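Local coordinates for protein HpuA (Kingella denitrificans ATCC 33394, PDB 5EC6) that probably binds haemoglobin at the outer membrane as a lipoprotein receptor, serving the uptake of haem iron, at residues A[189-197]-A[205-213]; A[214-225]-A[235-243]. All coordinates share one frame; numbering follows the deposited sequence.

The two contacts follow one another along the chain and share strand 208-215, which runs out of contact 1 into contact 2; their centres lie about 18 Å apart. Both are partly buried. Contact 1 is a short, bulged antiparallel pairing made almost wholly of backbone bonds, running from buried serines round a water at its inner end to exposed side chains at its outer end. Contact 2 is the longer pairing of a beta hairpin, with a largely buried apolar face of isoleucine, leucine, valine and methionine and a polar face where a lysine is held by two oxygens. They meet where Ser-192 and Ser-210 pack on Ile-225, and Thr-213 N probably bonds to Gly-222 O.

Contact 1: A[189-197]-A[205-213]; sequences AVTSSYETR and QVVTGSFLT
Glu-195 and Thr-208 pair through both backbone groups, and Val-207 joins them to make a classic beta bulge in a short antiparallel pairing. Glu-195 N gives a nearly straight bond to Thr-208 O at 2.9 Å (167° at the hydrogen). Glu-195 O in turn takes two N-H groups: Val-207 N at 2.8 Å, tilted from the carbonyl plane, and Thr-208 N at a longer 3.3 Å, in that plane and on a lone pair. Beyond the bulge, Arg-197 N reaches Gln-205 O at 3.1 Å, beside the non-hydrogen-bonded pair of Thr-196 and Val-206.

Toward the inside of the fold the backbones part, and a water takes over. It donates to Ser-193 O at 2.6 Å and also bonds Ser-192 OG and Ser-210 OG, bridging two hydroxyls too far apart to bond each other. Each hydroxyl has a further partner, Gly-181 N for Ser-192 and Val-226 N for Ser-210, which ties this corner to strand 174-185 and to the end of strand 220-225.

In the packing, the extended Glu-195 chain runs obliquely over Val-207. CG of Glu-195 is swung away from its own N (chi1 174°), which lays CG and the carboxylate against both methyl branches of the valine. The Tyr-194 OH bonds Glu-178 OE2 and Ala-130 N, while the edge of its ring meets the Thr-208 carbonyl in plane, Tyr-194 CD1 lying 3.5 Å from Thr-208 O.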
ATOM      1  N   ALA A 189     -11.312  -9.137   6.119  1.00 21.01           N
ATOM      2  CA  ALA A 189     -10.111  -8.347   6.246  1.00 20.68           C
ATOM      3  C   ALA A 189     -10.024  -7.705   7.616  1.00 20.33           C
ATOM      4  O   ALA A 189     -10.998  -7.133   8.118  1.00 22.27           O
ATOM      5  CB  ALA A 189     -10.118  -7.267   5.172  1.00 21.05           C
ATOM      6  N   VAL A 190      -8.846  -7.767   8.226  1.00 18.87           N
ATOM      7  CA  VAL A 190      -8.645  -7.192   9.527  1.00 18.54           C
ATOM      8  C   VAL A 190      -7.447  -6.236   9.441  1.00 19.72           C
ATOM      9  O   VAL A 190      -6.474  -6.506   8.734  1.00 19.79           O
ATOM     10  CB  VAL A 190      -8.454  -8.254  10.624  1.00 20.51           C
ATOM     11  CG1 VAL A 190      -9.772  -9.007  10.827  1.00 20.70           C
ATOM     12  CG2 VAL A 190      -7.360  -9.260  10.334  1.00 19.78           C
ATOM     13  N   THR A 191      -7.578  -5.124  10.124  1.00 17.79           N
ATOM     14  CA  THR A 191      -6.613  -4.021  10.011  1.00 17.71           C
ATOM     15  C   THR A 191      -6.029  -3.609  11.337  1.00 20.23           C
ATOM     16  O   THR A 191      -6.634  -3.754  12.430  1.00 19.13           O
ATOM     17  CB  THR A 191      -7.202  -2.837   9.252  1.00 19.90           C
ATOM     18  OG1 THR A 191      -8.504  -2.474   9.798  1.00 20.01           O
ATOM     19  CG2 THR A 191      -7.328  -3.156   7.783  1.00 19.23           C
ATOM     20  N   SER A 192      -4.807  -3.076  11.269  1.00 18.40           N
ATOM     21  CA  SER A 192      -4.112  -2.565  12.433  1.00 17.79           C
ATOM     22  C   SER A 192      -4.801  -1.324  13.011  1.00 18.16           C
ATOM     23  O   SER A 192      -5.521  -0.616  12.321  1.00 19.29           O
ATOM     24  CB  SER A 192      -2.657  -2.240  12.060  1.00 18.62           C
ATOM     25  OG  SER A 192      -2.610  -1.318  11.006  1.00 16.51           O
ATOM     26  N   SER A 193      -4.574  -1.080  14.306  1.00 19.63           N
ATOM     27  CA  SER A 193      -5.328  -0.027  15.012  1.00 21.97           C
ATOM     28  C   SER A 193      -4.999   1.326  14.493  1.00 21.69           C
ATOM     29  O   SER A 193      -3.809   1.698  14.323  1.00 21.69           O
ATOM     30  CB  SER A 193      -5.076  -0.075  16.509  1.00 22.55           C
ATOM     31  OG  SER A 193      -5.497  -1.318  17.029  1.00 24.41           O
ATOM     32  N   TYR A 194      -6.023   2.134  14.260  1.00 20.63           N
ATOM     33  CA  TYR A 194      -5.808   3.454  13.723  1.00 20.83           C
ATOM     34  C   TYR A 194      -6.934   4.347  14.147  1.00 23.78           C
ATOM     35  O   TYR A 194      -8.088   4.110  13.749  1.00 24.15           O
ATOM     36  CB  TYR A 194      -5.745   3.410  12.208  1.00 21.37           C
ATOM     37  CG  TYR A 194      -5.140   4.565  11.484  1.00 21.13           C
ATOM     38  CD1 TYR A 194      -4.213   5.440  12.097  1.00 20.64           C
ATOM     39  CD2 TYR A 194      -5.415   4.767  10.135  1.00 20.07           C
ATOM     40  CE1 TYR A 194      -3.626   6.455  11.386  1.00 21.01           C
ATOM     41  CE2 TYR A 194      -4.847   5.788   9.417  1.00 20.98           C
ATOM     42  CZ  TYR A 194      -3.942   6.646  10.034  1.00 19.85           C
ATOM     43  OH  TYR A 194      -3.399   7.639   9.253  1.00 22.56           O
ATOM     44  N   GLU A 195      -6.580   5.401  14.887  1.00 24.35           N
ATOM     45  CA  GLU A 195      -7.541   6.433  15.315  1.00 26.99           C
ATOM     46  C   GLU A 195      -6.833   7.747  15.305  1.00 28.21           C
ATOM     47  O   GLU A 195      -5.723   7.886  15.878  1.00 28.50           O
ATOM     48  CB  GLU A 195      -8.061   6.156  16.727  1.00 30.03           C
ATOM     49  CG  GLU A 195      -8.948   7.284  17.264  1.00 31.89           C
ATOM     50  CD  GLU A 195      -9.567   6.986  18.621  1.00 30.86           C
ATOM     51  OE1 GLU A 195      -9.426   5.863  19.162  1.00 31.68           O
ATOM     52  OE2 GLU A 195     -10.260   7.916  19.114  1.00 39.45           O
ATOM     53  N   THR A 196      -7.411   8.729  14.635  1.00 31.04           N
ATOM     54  CA  THR A 196      -6.826  10.067  14.649  1.00 34.77           C
ATOM     55  C   THR A 196      -7.854  11.030  15.221  1.00 41.09           C
ATOM     56  O   THR A 196      -9.000  10.640  15.468  1.00 36.61           O
ATOM     57  CB  THR A 196      -6.397  10.488  13.238  1.00 33.32           C
ATOM     58  OG1 THR A 196      -7.532  10.455  12.374  1.00 35.98           O
ATOM     59  CG2 THR A 196      -5.343   9.519  12.707  1.00 35.58           C
ATOM     60  N   ARG A 197      -7.438  12.276  15.432  1.00 48.72           N
ATOM     61  CA  ARG A 197      -8.371  13.356  15.804  1.00 60.39           C
ATOM     62  C   ARG A 197      -8.090  14.650  15.045  1.00 59.85           C
ATOM     63  O   ARG A 197      -6.982  15.171  15.118  1.00 67.14           O
ATOM     64  CB  ARG A 197      -8.328  13.586  17.325  1.00 64.36           C
ATOM     65  CG  ARG A 197      -9.654  13.274  18.005  1.00 71.44           C
ATOM     66  CD  ARG A 197      -9.526  12.905  19.477  1.00 74.77           C
ATOM     67  NE  ARG A 197     -10.639  12.051  19.906  1.00 83.96           N
ATOM     68  CZ  ARG A 197     -11.923  12.426  19.976  1.00 87.38           C
ATOM     69  NH1 ARG A 197     -12.306  13.663  19.654  1.00 88.03           N
ATOM     70  NH2 ARG A 197     -12.843  11.551  20.375  1.00 87.45           N
ATOM     71  N   GLN A 205      -2.771  14.874  15.141  1.00 45.74           N
ATOM     72  CA  GLN A 205      -2.825  14.028  16.340  1.00 40.66           C
ATOM     73  C   GLN A 205      -3.302  12.591  16.041  1.00 37.33           C
ATOM     74  O   GLN A 205      -4.364  12.382  15.474  1.00 35.81           O
ATOM     75  CB  GLN A 205      -3.734  14.613  17.429  1.00 44.05           C
ATOM     76  CG  GLN A 205      -3.837  13.664  18.619  1.00 43.83           C
ATOM     77  CD  GLN A 205      -4.651  14.165  19.805  1.00 47.28           C
ATOM     78  OE1 GLN A 205      -5.405  15.144  19.705  1.00 53.96           O
ATOM     79  NE2 GLN A 205      -4.497  13.477  20.950  1.00 40.37           N
ATOM     80  N   VAL A 206      -2.547  11.617  16.535  1.00 29.30           N
ATOM     81  CA  VAL A 206      -2.882  10.210  16.348  1.00 27.98           C
ATOM     82  C   VAL A 206      -3.013   9.544  17.716  1.00 25.47           C
ATOM     83  O   VAL A 206      -2.092   9.542  18.522  1.00 24.95           O
ATOM     84  CB  VAL A 206      -1.750   9.521  15.501  1.00 27.38           C
ATOM     85  CG1 VAL A 206      -2.003   8.031  15.346  1.00 26.61           C
ATOM     86  CG2 VAL A 206      -1.594  10.179  14.134  1.00 29.16           C
ATOM     87  N   VAL A 207      -4.170   8.969  17.981  1.00 26.01           N
ATOM     88  CA  VAL A 207      -4.464   8.334  19.238  1.00 26.47           C
ATOM     89  C   VAL A 207      -3.827   6.934  19.249  1.00 26.18           C
ATOM     90  O   VAL A 207      -3.162   6.530  20.212  1.00 25.41           O
ATOM     91  CB  VAL A 207      -5.990   8.223  19.426  1.00 30.53           C
ATOM     92  CG1 VAL A 207      -6.315   7.371  20.648  1.00 30.68           C
ATOM     93  CG2 VAL A 207      -6.606   9.618  19.484  1.00 34.19           C
ATOM     94  N   THR A 208      -4.049   6.203  18.157  1.00 24.77           N
ATOM     95  CA  THR A 208      -3.358   4.936  17.903  0.51 24.71           C
ATOM     96  C   THR A 208      -3.010   4.858  16.422  1.00 23.96           C
ATOM     97  O   THR A 208      -3.793   5.265  15.585  1.00 22.36           O
ATOM     98  CB  THR A 208      -4.242   3.717  18.208  0.51 25.67           C
ATOM     99  OG1 THR A 208      -5.152   4.021  19.282  0.51 28.52           O
ATOM    100  CG2 THR A 208      -3.361   2.523  18.558  0.51 24.43           C
ATOM    101  N   GLY A 209      -1.813   4.389  16.113  1.00 23.14           N
ATOM    102  CA  GLY A 209      -1.405   4.281  14.710  1.00 20.32           C
ATOM    103  C   GLY A 209      -0.133   3.425  14.644  1.00 17.77           C
ATOM    104  O   GLY A 209       0.416   2.990  15.676  1.00 20.53           O
ATOM    105  N   SER A 210       0.315   3.174  13.423  1.00 17.32           N
ATOM    106  CA  SER A 210       1.503   2.368  13.179  1.00 16.32           C
ATOM    107  C   SER A 210       2.468   3.172  12.344  1.00 16.04           C
ATOM    108  O   SER A 210       2.066   3.835  11.373  1.00 16.46           O
ATOM    109  CB  SER A 210       1.144   1.131  12.405  1.00 16.90           C
ATOM    110  OG  SER A 210       0.212   0.263  13.098  1.00 16.80           O
ATOM    111  N   PHE A 211       3.732   3.126  12.749  1.00 15.05           N
ATOM    112  CA  PHE A 211       4.764   3.924  12.092  1.00 15.84           C
ATOM    113  C   PHE A 211       6.000   3.067  11.780  1.00 14.66           C
ATOM    114  O   PHE A 211       6.424   2.238  12.582  1.00 14.84           O
ATOM    115  CB  PHE A 211       5.174   5.109  12.976  1.00 15.14           C
ATOM    116  CG  PHE A 211       3.967   5.962  13.366  1.00 15.73           C
ATOM    117  CD1 PHE A 211       3.484   6.875  12.489  1.00 17.46           C
ATOM    118  CD2 PHE A 211       3.283   5.714  14.537  1.00 17.13           C
ATOM    119  CE1 PHE A 211       2.369   7.643  12.785  1.00 16.18           C
ATOM    120  CE2 PHE A 211       2.153   6.452  14.849  1.00 17.11           C
ATOM    121  CZ  PHE A 211       1.712   7.417  13.968  1.00 16.41           C
ATOM    122  N   LEU A 212       6.507   3.282  10.575  1.00 13.54           N
ATOM    123  CA  LEU A 212       7.774   2.677  10.155  1.00 14.08           C
ATOM    124  C   LEU A 212       8.741   3.801   9.800  1.00 14.34           C
ATOM    125  O   LEU A 212       8.378   4.751   9.105  1.00 14.68           O
ATOM    126  CB  LEU A 212       7.580   1.777   8.930  1.00 14.87           C
ATOM    127  CG  LEU A 212       6.550   0.656   9.054  1.00 15.57           C
ATOM    128  CD1 LEU A 212       6.404  -0.073   7.732  1.00 15.84           C
ATOM    129  CD2 LEU A 212       6.842  -0.277  10.202  1.00 16.84           C
ATOM    130  N   THR A 213       9.987   3.678  10.264  1.00 13.91           N
ATOM    131  CA  THR A 213      11.026   4.635   9.945  1.00 13.97           C
ATOM    132  C   THR A 213      12.172   3.964   9.206  1.00 14.39           C
ATOM    133  O   THR A 213      12.664   2.876   9.596  1.00 14.79           O
ATOM    134  CB  THR A 213      11.496   5.340  11.219  1.00 14.65           C
ATOM    135  OG1 THR A 213      10.463   6.226  11.624  1.00 15.78           O
ATOM    136  CG2 THR A 213      12.758   6.128  11.045  1.00 15.38           C
TER
HETATM  137  O   HOH W   1      -2.244   1.082  12.302  1.00 18.47           O

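Contact 2: A[214-225]-A[235-243]; sequences VNFNTGKLGGTI and IEMRDVNVN
Strands 220-225 and 235-238 run antiparallel at 166° and 4.7 Å between axes, in a beta hairpin whose second strand turns a corner at Asp-239. Ile-225 and Ile-235 exchange two backbone bonds, and Met-237 N lies almost on the extension of the Gly-223 C=O bond, with a C=O...N angle of 176°. Near the corner the strands separate and water fills in: one bridges Leu-221 O to Val-240 N, another Gly-223 N to Met-237 O. Direct bonds resume with Leu-221 N to Val-240 O and Val-242 N to Gly-219 O.

On the polar face Lys-220 lies alongside Asn-241, both pointing the same way. A bend at chi2 (-63°) brings Lys-220 NZ to 2.7 Å from Asn-241 OD1 and 2.7 Å from Asp-239 OD1, the latter a salt bridge on the syn lone pair. The ammonium thus ties the corner residue Asp-239, and Asn-241 beyond it, to strand 220-225. Asp-239 OD2 and Asn-241 ND2 both bond a glycerol, probably from the crystallisation liquor.

The other face is apolar. Leu-221 sets CB against Val-240 CG1 at 3.9 Å and also meets Val-242 CG2, while its CD2 branch crosses over to Met-237 CG at 3.7 Å. Phe-247 and Val-260 of the following strands pack on Leu-221 and Met-237 respectively. At the far end Ile-225 and Ile-235 touch through their CB atoms. Where strand 208-215 turns back, Gly-219 and Lys-220 both face Asn-215 in a G1 bulge, and Val-214 CG1 reaches Val-242 CG2 at 4.1 Å.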
ATOM      1  N   VAL A 214      12.602   4.665   8.151  1.00 14.80           N
ATOM      2  CA  VAL A 214      13.740   4.275   7.352  1.00 14.49           C
ATOM      3  C   VAL A 214      14.890   5.190   7.713  1.00 14.12           C
ATOM      4  O   VAL A 214      14.765   6.431   7.658  1.00 15.42           O
ATOM      5  CB  VAL A 214      13.450   4.355   5.842  1.00 14.63           C
ATOM      6  CG1 VAL A 214      14.725   4.023   5.079  1.00 14.92           C
ATOM      7  CG2 VAL A 214      12.341   3.414   5.424  1.00 16.85           C
ATOM      8  N   ASN A 215      16.028   4.585   8.078  1.00 14.99           N
ATOM      9  CA  ASN A 215      17.286   5.309   8.232  1.00 15.02           C
ATOM     10  C   ASN A 215      18.146   5.003   7.004  1.00 14.95           C
ATOM     11  O   ASN A 215      18.582   3.880   6.828  1.00 15.88           O
ATOM     12  CB  ASN A 215      17.996   4.903   9.500  1.00 15.45           C
ATOM     13  CG  ASN A 215      19.198   5.760   9.768  1.00 16.48           C
ATOM     14  OD1 ASN A 215      19.966   6.048   8.846  1.00 16.81           O
ATOM     15  ND2 ASN A 215      19.366   6.191  11.012  1.00 18.40           N
ATOM     16  N   PHE A 216      18.279   5.988   6.129  1.00 15.39           N
ATOM     17  CA  PHE A 216      19.021   5.857   4.893  1.00 15.71           C
ATOM     18  C   PHE A 216      20.535   5.914   5.163  1.00 17.82           C
ATOM     19  O   PHE A 216      21.301   5.490   4.305  1.00 19.67           O
ATOM     20  CB  PHE A 216      18.637   6.961   3.912  1.00 16.26           C
ATOM     21  CG  PHE A 216      17.206   6.847   3.398  1.00 15.38           C
ATOM     22  CD1 PHE A 216      16.904   6.034   2.339  1.00 15.75           C
ATOM     23  CD2 PHE A 216      16.177   7.517   4.037  1.00 15.52           C
ATOM     24  CE1 PHE A 216      15.594   5.953   1.831  1.00 15.43           C
ATOM     25  CE2 PHE A 216      14.863   7.393   3.564  1.00 16.44           C
ATOM     26  CZ  PHE A 216      14.581   6.592   2.484  1.00 15.76           C
ATOM     27  N   ASN A 217      20.948   6.461   6.291  1.00 17.79           N
ATOM     28  CA  ASN A 217      22.407   6.476   6.660  1.00 17.81           C
ATOM     29  C   ASN A 217      22.877   5.059   6.913  1.00 20.12           C
ATOM     30  O   ASN A 217      23.935   4.654   6.433  1.00 21.61           O
ATOM     31  CB  ASN A 217      22.685   7.356   7.871  1.00 17.01           C
ATOM     32  CG  ASN A 217      22.155   8.742   7.741  1.00 16.41           C
ATOM     33  OD1 ASN A 217      22.218   9.342   6.667  1.00 18.48           O
ATOM     34  ND2 ASN A 217      21.592   9.274   8.841  1.00 18.48           N
ATOM     35  N   THR A 218      22.093   4.294   7.657  1.00 17.60           N
ATOM     36  CA  THR A 218      22.460   2.926   8.055  1.00 17.68           C
ATOM     37  C   THR A 218      21.815   1.848   7.214  1.00 16.35           C
ATOM     38  O   THR A 218      22.168   0.655   7.263  1.00 18.72           O
ATOM     39  CB  THR A 218      22.029   2.678   9.517  1.00 19.58           C
ATOM     40  OG1 THR A 218      20.590   2.807   9.590  1.00 18.11           O
ATOM     41  CG2 THR A 218      22.714   3.578  10.499  1.00 19.59           C
ATOM     42  N   GLY A 219      20.835   2.235   6.381  1.00 16.59           N
ATOM     43  CA  GLY A 219      20.096   1.272   5.569  1.00 15.96           C
ATOM     44  C   GLY A 219      19.223   0.324   6.370  1.00 15.68           C
ATOM     45  O   GLY A 219      19.211  -0.853   6.099  1.00 15.51           O
ATOM     46  N   LYS A 220      18.533   0.853   7.369  1.00 16.29           N
ATOM     47  CA  LYS A 220      17.684   0.071   8.252  1.00 16.13           C
ATOM     48  C   LYS A 220      16.245   0.584   8.260  1.00 15.97           C
ATOM     49  O   LYS A 220      16.012   1.778   8.085  1.00 16.08           O
ATOM     50  CB  LYS A 220      18.217   0.060   9.683  1.00 17.48           C
ATOM     51  CG  LYS A 220      19.558  -0.685   9.821  1.00 17.62           C
ATOM     52  CD  LYS A 220      19.468  -2.166   9.480  1.00 18.99           C
ATOM     53  CE  LYS A 220      20.697  -2.902   9.990  1.00 20.26           C
ATOM     54  NZ  LYS A 220      20.695  -4.335   9.711  1.00 19.94           N
ATOM     55  N   LEU A 221      15.287  -0.308   8.503  1.00 16.07           N
ATOM     56  CA  LEU A 221      13.898   0.035   8.742  1.00 15.47           C
ATOM     57  C   LEU A 221      13.413  -0.550  10.062  1.00 14.81           C
ATOM     58  O   LEU A 221      13.659  -1.713  10.367  1.00 15.45           O
ATOM     59  CB  LEU A 221      13.015  -0.464   7.628  1.00 15.42           C
ATOM     60  CG  LEU A 221      11.508  -0.189   7.631  1.00 16.04           C
ATOM     61  CD1 LEU A 221      10.921  -0.217   6.231  1.00 18.39           C
ATOM     62  CD2 LEU A 221      10.795  -1.227   8.441  1.00 16.92           C
ATOM     63  N   GLY A 222      12.769   0.294  10.864  1.00 14.84           N
ATOM     64  CA  GLY A 222      12.178  -0.123  12.129  1.00 14.75           C
ATOM     65  C   GLY A 222      10.741   0.323  12.289  1.00 15.77           C
ATOM     66  O   GLY A 222      10.249   1.204  11.562  1.00 16.44           O
ATOM     67  N   GLY A 223      10.055  -0.290  13.245  1.00 15.59           N
ATOM     68  CA  GLY A 223       8.738   0.137  13.657  1.00 15.58           C
ATOM     69  C   GLY A 223       7.814  -1.036  13.919  1.00 16.07           C
ATOM     70  O   GLY A 223       8.208  -2.180  13.815  1.00 16.78           O
ATOM     71  N   THR A 224       6.566  -0.731  14.293  1.00 16.32           N
ATOM     72  CA  THR A 224       5.607  -1.715  14.722  1.00 16.74           C
ATOM     73  C   THR A 224       4.254  -1.452  14.102  1.00 16.29           C
ATOM     74  O   THR A 224       3.739  -0.326  14.171  1.00 17.31           O
ATOM     75  CB  THR A 224       5.467  -1.696  16.263  1.00 17.90           C
ATOM     76  OG1 THR A 224       6.725  -2.058  16.848  1.00 19.06           O
ATOM     77  CG2 THR A 224       4.395  -2.680  16.739  1.00 18.54           C
ATOM     78  N   ILE A 225       3.686  -2.511  13.546  1.00 15.56           N
ATOM     79  CA  ILE A 225       2.316  -2.492  13.086  1.00 16.64           C
ATOM     80  C   ILE A 225       1.445  -2.968  14.284  1.00 16.63           C
ATOM     81  O   ILE A 225       1.565  -4.114  14.719  1.00 16.98           O
ATOM     82  CB  ILE A 225       2.126  -3.364  11.875  1.00 17.81           C
ATOM     83  CG1 ILE A 225       2.927  -2.807  10.689  1.00 17.93           C
ATOM     84  CG2 ILE A 225       0.634  -3.389  11.456  1.00 18.50           C
ATOM     85  CD1 ILE A 225       2.982  -3.715   9.512  1.00 18.53           C
ATOM     86  N   ILE A 235       2.908  -6.603  14.773  1.00 18.21           N
ATOM     87  CA  ILE A 235       4.053  -7.096  13.999  1.00 17.81           C
ATOM     88  C   ILE A 235       5.196  -6.116  14.217  1.00 16.73           C
ATOM     89  O   ILE A 235       5.100  -4.933  13.849  1.00 17.28           O
ATOM     90  CB  ILE A 235       3.743  -7.190  12.483  1.00 18.74           C
ATOM     91  CG1 ILE A 235       2.622  -8.185  12.214  1.00 19.35           C
ATOM     92  CG2 ILE A 235       5.003  -7.553  11.715  1.00 20.19           C
ATOM     93  CD1 ILE A 235       2.086  -8.153  10.779  1.00 20.17           C
ATOM     94  N   GLU A 236       6.237  -6.573  14.889  1.00 16.92           N
ATOM     95  CA  GLU A 236       7.389  -5.740  15.187  0.63 17.72           C
ATOM     96  C   GLU A 236       8.512  -6.001  14.187  1.00 16.98           C
ATOM     97  O   GLU A 236       8.957  -7.116  14.036  1.00 17.05           O
ATOM     98  CB  GLU A 236       7.901  -5.989  16.607  0.63 19.59           C
ATOM     99  CG  GLU A 236       9.062  -5.088  16.974  0.63 20.14           C
ATOM    100  CD  GLU A 236       9.438  -5.081  18.447  0.63 24.51           C
ATOM    101  OE1 GLU A 236       8.861  -5.871  19.208  0.63 27.74           O
ATOM    102  OE2 GLU A 236      10.274  -4.222  18.816  0.63 30.56           O
ATOM    103  N   MET A 237       8.975  -4.949  13.518  1.00 16.89           N
ATOM    104  CA  MET A 237      10.151  -5.110  12.617  1.00 16.81           C
ATOM    105  C   MET A 237      11.347  -5.398  13.460  1.00 15.82           C
ATOM    106  O   MET A 237      11.541  -4.738  14.488  1.00 18.53           O
ATOM    107  CB  MET A 237      10.358  -3.835  11.806  1.00 16.90           C
ATOM    108  CG  MET A 237       9.154  -3.498  10.928  1.00 16.32           C
ATOM    109  SD  MET A 237       8.884  -4.704   9.629  1.00 17.31           S
ATOM    110  CE  MET A 237       7.308  -4.139   8.970  1.00 20.58           C
ATOM    111  N   ARG A 238      12.137  -6.407  13.083  1.00 15.65           N
ATOM    112  CA  ARG A 238      13.299  -6.832  13.844  1.00 17.68           C
ATOM    113  C   ARG A 238      14.639  -6.472  13.202  1.00 20.03           C
ATOM    114  O   ARG A 238      15.506  -5.884  13.863  1.00 26.68           O
ATOM    115  CB  ARG A 238      13.239  -8.318  14.151  1.00 18.26           C
ATOM    116  CG  ARG A 238      12.089  -8.675  15.127  1.00 19.42           C
ATOM    117  CD  ARG A 238      12.298  -8.095  16.497  1.00 21.52           C
ATOM    118  NE  ARG A 238      11.302  -8.566  17.439  1.00 21.42           N
ATOM    119  CZ  ARG A 238      11.304  -8.317  18.749  1.00 26.28           C
ATOM    120  NH1 ARG A 238      12.269  -7.604  19.305  1.00 30.79           N
ATOM    121  NH2 ARG A 238      10.332  -8.819  19.515  1.00 24.46           N
ATOM    122  N   ASP A 239      14.917  -6.952  12.009  1.00 16.85           N
ATOM    123  CA  ASP A 239      16.158  -6.572  11.337  1.00 17.37           C
ATOM    124  C   ASP A 239      15.833  -6.510   9.853  1.00 15.64           C
ATOM    125  O   ASP A 239      15.690  -7.537   9.193  1.00 17.63           O
ATOM    126  CB  ASP A 239      17.259  -7.593  11.548  1.00 18.99           C
ATOM    127  CG  ASP A 239      18.616  -7.067  11.040  1.00 22.69           C
ATOM    128  OD1 ASP A 239      18.700  -5.871  10.755  1.00 24.77           O
ATOM    129  OD2 ASP A 239      19.585  -7.824  11.032  1.00 28.08           O
ATOM    130  N   VAL A 240      15.649  -5.287   9.395  1.00 14.87           N
ATOM    131  CA  VAL A 240      15.245  -5.043   8.032  1.00 16.07           C
ATOM    132  C   VAL A 240      16.238  -4.090   7.373  1.00 14.43           C
ATOM    133  O   VAL A 240      16.428  -2.986   7.826  1.00 15.69           O
ATOM    134  CB  VAL A 240      13.808  -4.472   8.006  1.00 15.46           C
ATOM    135  CG1 VAL A 240      13.377  -4.173   6.572  1.00 15.52           C
ATOM    136  CG2 VAL A 240      12.820  -5.459   8.632  1.00 16.97           C
ATOM    137  N   ASN A 241      16.848  -4.571   6.278  1.00 14.86           N
ATOM    138  CA  ASN A 241      17.824  -3.808   5.531  1.00 15.91           C
ATOM    139  C   ASN A 241      17.219  -3.163   4.298  1.00 16.71           C
ATOM    140  O   ASN A 241      16.385  -3.786   3.654  1.00 16.72           O
ATOM    141  CB  ASN A 241      18.976  -4.712   5.118  1.00 16.85           C
ATOM    142  CG  ASN A 241      19.796  -5.167   6.324  1.00 16.87           C
ATOM    143  OD1 ASN A 241      20.429  -4.357   6.993  1.00 17.94           O
ATOM    144  ND2 ASN A 241      19.704  -6.438   6.647  1.00 19.72           N
ATOM    145  N   VAL A 242      17.696  -1.962   3.992  1.00 16.50           N
ATOM    146  CA  VAL A 242      17.163  -1.140   2.913  1.00 17.59           C
ATOM    147  C   VAL A 242      18.275  -0.958   1.889  1.00 20.19           C
ATOM    148  O   VAL A 242      19.386  -0.529   2.285  1.00 20.95           O
ATOM    149  CB  VAL A 242      16.702   0.203   3.427  1.00 19.26           C
ATOM    150  CG1 VAL A 242      16.062   0.986   2.276  1.00 21.29           C
ATOM    151  CG2 VAL A 242      15.733   0.035   4.581  1.00 20.67           C
ATOM    152  N   ASN A 243      17.968  -1.309   0.634  1.00 19.65           N
ATOM    153  CA  ASN A 243      18.948  -1.252  -0.483  1.00 23.88           C
ATOM    154  C   ASN A 243      18.232  -0.506  -1.613  1.00 21.92           C
ATOM    155  O   ASN A 243      17.276  -1.040  -2.164  1.00 20.58           O
ATOM    156  CB  ASN A 243      19.363  -2.652  -0.933  1.00 27.90           C
ATOM    157  CG  ASN A 243      20.229  -3.396   0.108  1.00 38.24           C
ATOM    158  OD1 ASN A 243      21.457  -3.182   0.179  1.00 45.06           O
ATOM    159  ND2 ASN A 243      19.609  -4.282   0.914  1.00 43.35           N
TER
HETATM  160  O   HOH W   2      21.908  -2.131   6.267  1.00 23.24           O
HETATM  161  O   HOH W   3      15.712  -3.185  11.407  1.00 18.87           O
HETATM  162  O   HOH W   4      11.460  -2.064  15.066  1.00 19.00           O